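Telomerase reverse transcriptase (Candida tropicalis MYA-3404, PDB 6ZD1) probably lengthens chromosome ends as a reverse transcriptase, adding short telomeric DNA repeats copied from a template within its RNA component. Local coordinates at residues T318-L323 with K328-L333. Numbering follows the deposited sequence.
Sequences TFRNDL and KTLPVL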
loop_
_atom_site.group_PDB
_atom_site.type_symbol
_atom_site.label_atom_id
_atom_site.label_comp_id
_atom_site.label_asym_id
_atom_site.label_seq_id
_atom_site.Cartn_x
_atom_site.Cartn_y
_atom_site.Cartn_z
ATOM N N THR A 318 -26.599 -10.153 6.481
ATOM C CA THR A 318 -27.919 -9.950 5.896
ATOM C C THR A 318 -28.508 -11.270 5.412
ATOM O O THR A 318 -29.708 -11.520 5.576
ATOM C CB THR A 318 -27.834 -8.932 4.756
ATOM O OG1 THR A 318 -27.334 -7.689 5.269
ATOM C CG2 THR A 318 -29.203 -8.696 4.131
ATOM N N PHE A 319 -27.670 -12.136 4.833
ATOM C CA PHE A 319 -28.125 -13.468 4.446
ATOM C C PHE A 319 -28.612 -14.248 5.661
ATOM O O PHE A 319 -29.667 -14.892 5.615
ATOM C CB PHE A 319 -26.988 -14.208 3.737
ATOM C CG PHE A 319 -27.376 -15.548 3.171
ATOM C CD1 PHE A 319 -28.213 -15.639 2.069
ATOM C CD2 PHE A 319 -26.865 -16.718 3.718
ATOM C CE1 PHE A 319 -28.558 -16.872 1.541
ATOM C CE2 PHE A 319 -27.203 -17.954 3.196
ATOM C CZ PHE A 319 -28.051 -18.032 2.105
ATOM N N ARG A 320 -27.878 -14.170 6.772
ATOM C CA ARG A 320 -28.315 -14.844 7.988
ATOM C C ARG A 320 -29.627 -14.259 8.495
ATOM O O ARG A 320 -30.568 -14.994 8.818
ATOM C CB ARG A 320 -27.235 -14.735 9.062
ATOM C CG ARG A 320 -27.620 -15.356 10.389
ATOM C CD ARG A 320 -26.741 -14.822 11.498
ATOM N NE ARG A 320 -26.980 -13.399 11.709
ATOM C CZ ARG A 320 -26.313 -12.649 12.577
ATOM N NH1 ARG A 320 -25.355 -13.188 13.317
ATOM N NH2 ARG A 320 -26.606 -11.361 12.705
ATOM N N ASN A 321 -29.714 -12.926 8.545
ATOM C CA ASN A 321 -30.899 -12.274 9.086
ATOM C C ASN A 321 -32.125 -12.532 8.219
ATOM O O ASN A 321 -33.213 -12.802 8.740
ATOM C CB ASN A 321 -30.655 -10.772 9.231
ATOM C CG ASN A 321 -29.642 -10.448 10.311
ATOM O OD1 ASN A 321 -29.349 -11.278 11.174
ATOM N ND2 ASN A 321 -29.108 -9.232 10.275
ATOM N N ASP A 322 -31.977 -12.427 6.895
ATOM C CA ASP A 322 -33.107 -12.707 6.016
ATOM C C ASP A 322 -33.552 -14.162 6.116
ATOM O O ASP A 322 -34.745 -14.456 5.975
ATOM C CB ASP A 322 -32.755 -12.337 4.575
ATOM C CG ASP A 322 -32.596 -10.837 4.386
ATOM O OD1 ASP A 322 -32.903 -10.082 5.336
ATOM O OD2 ASP A 322 -32.163 -10.411 3.292
ATOM N N LEU A 323 -32.619 -15.083 6.376
ATOM C CA LEU A 323 -33.011 -16.471 6.604
ATOM C C LEU A 323 -33.812 -16.616 7.890
ATOM O O LEU A 323 -34.802 -17.353 7.929
ATOM C CB LEU A 323 -31.779 -17.371 6.640
ATOM C CG LEU A 323 -31.247 -17.802 5.277
ATOM C CD1 LEU A 323 -29.999 -18.649 5.442
ATOM C CD2 LEU A 323 -32.323 -18.562 4.519
ATOM N N LYS A 328 -37.958 -18.546 9.897
ATOM C CA LYS A 328 -37.990 -18.292 11.338
ATOM C C LYS A 328 -36.968 -19.109 12.118
ATOM O O LYS A 328 -36.803 -18.881 13.324
ATOM C CB LYS A 328 -39.387 -18.521 11.939
ATOM C CG LYS A 328 -40.409 -17.488 11.481
ATOM C CD LYS A 328 -39.846 -16.087 11.670
ATOM C CE LYS A 328 -40.634 -15.026 10.920
ATOM N NZ LYS A 328 -39.951 -13.700 11.002
ATOM N N THR A 329 -36.249 -20.019 11.470
ATOM C CA THR A 329 -35.127 -20.729 12.060
ATOM C C THR A 329 -33.979 -20.692 11.067
ATOM O O THR A 329 -34.118 -20.209 9.940
ATOM C CB THR A 329 -35.465 -22.186 12.410
ATOM O OG1 THR A 329 -36.023 -22.840 11.265
ATOM C CG2 THR A 329 -36.444 -22.254 13.565
ATOM N N LEU A 330 -32.833 -21.209 11.492
ATOM C CA LEU A 330 -31.676 -21.282 10.619
ATOM C C LEU A 330 -31.552 -22.696 10.080
ATOM O O LEU A 330 -31.429 -23.641 10.875
ATOM C CB LEU A 330 -30.407 -20.884 11.363
ATOM C CG LEU A 330 -29.289 -20.362 10.462
ATOM C CD1 LEU A 330 -29.785 -19.160 9.671
ATOM C CD2 LEU A 330 -28.063 -20.003 11.280
ATOM N N PRO A 331 -31.610 -22.898 8.769
ATOM C CA PRO A 331 -31.501 -24.251 8.220
ATOM C C PRO A 331 -30.058 -24.733 8.253
ATOM O O PRO A 331 -29.118 -23.978 8.508
ATOM C CB PRO A 331 -31.989 -24.100 6.771
ATOM C CG PRO A 331 -32.462 -22.667 6.634
ATOM C CD PRO A 331 -31.782 -21.890 7.712
ATOM N N VAL A 332 -29.896 -26.026 7.984
ATOM C CA VAL A 332 -28.563 -26.573 7.769
ATOM C C VAL A 332 -28.009 -25.961 6.491
ATOM O O VAL A 332 -28.633 -26.039 5.427
ATOM C CB VAL A 332 -28.597 -28.105 7.692
ATOM C CG1 VAL A 332 -27.202 -28.653 7.428
ATOM C CG2 VAL A 332 -29.173 -28.684 8.978
ATOM N N LEU A 333 -26.849 -25.320 6.599
ATOM C CA LEU A 333 -26.257 -24.566 5.504
ATOM C C LEU A 333 -24.977 -25.237 5.034
ATOM O O LEU A 333 -24.226 -25.796 5.837
ATOM C CB LEU A 333 -25.964 -23.124 5.922
ATOM C CG LEU A 333 -27.205 -22.303 6.263
ATOM C CD1 LEU A 333 -26.807 -20.945 6.794
ATOM C CD2 LEU A 333 -28.100 -22.165 5.040
#
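L323 leans from the last turns of its helix toward the chain that doubles back past it, and its side chain divides the work between two leucines. Its CD1 meets L333 tip to tip, 4.0 Å from L333 CD2, while its CB receives CD1 of L330 at 4.0 Å. Both L323 and L333 hold CG anti to the carbonyl carbon, which lets the two branched ends reach for each other. The first bond of L330 runs alongside the helix, but with CG anti to its backbone N (chi1 -155°) the end of the chain swings in, and CD1 settles beside the base of L323 and the aliphatic part of R320, whose CG lies 4.4 Å from L330 CD1. The P331 ring, more rigid than a leucine, adds its CD, 4.3 Å from L323 CD1. Leucine suits these places because its branched, flexible apolar end can fit an uneven surface of other aliphatic groups, and the attraction between the segments is apolar.

R320, partly exposed, serves two purposes: its methylene chain lies beside L330, while its guanidinium group turns back to N321 on its own helix. NE and NH2 grip the single atom N321 OD1 side-on, at 3.2 and 3.1 Å respectively, both from the same face of the amide. The oxygen lies near the guanidinium plane, but NE stands 42° above the carbonyl plane and is not on a lone pair, so the pairing follows the arginine's plane more closely than the amide's.

L563 adds a further apolar neighbour, touching F319, R320 and L333. The contact thus packs the end of helix 309-326 against the connection that leads into strand 334-339, an inner strand of the four-stranded antiparallel sheet within the reverse transcriptase region.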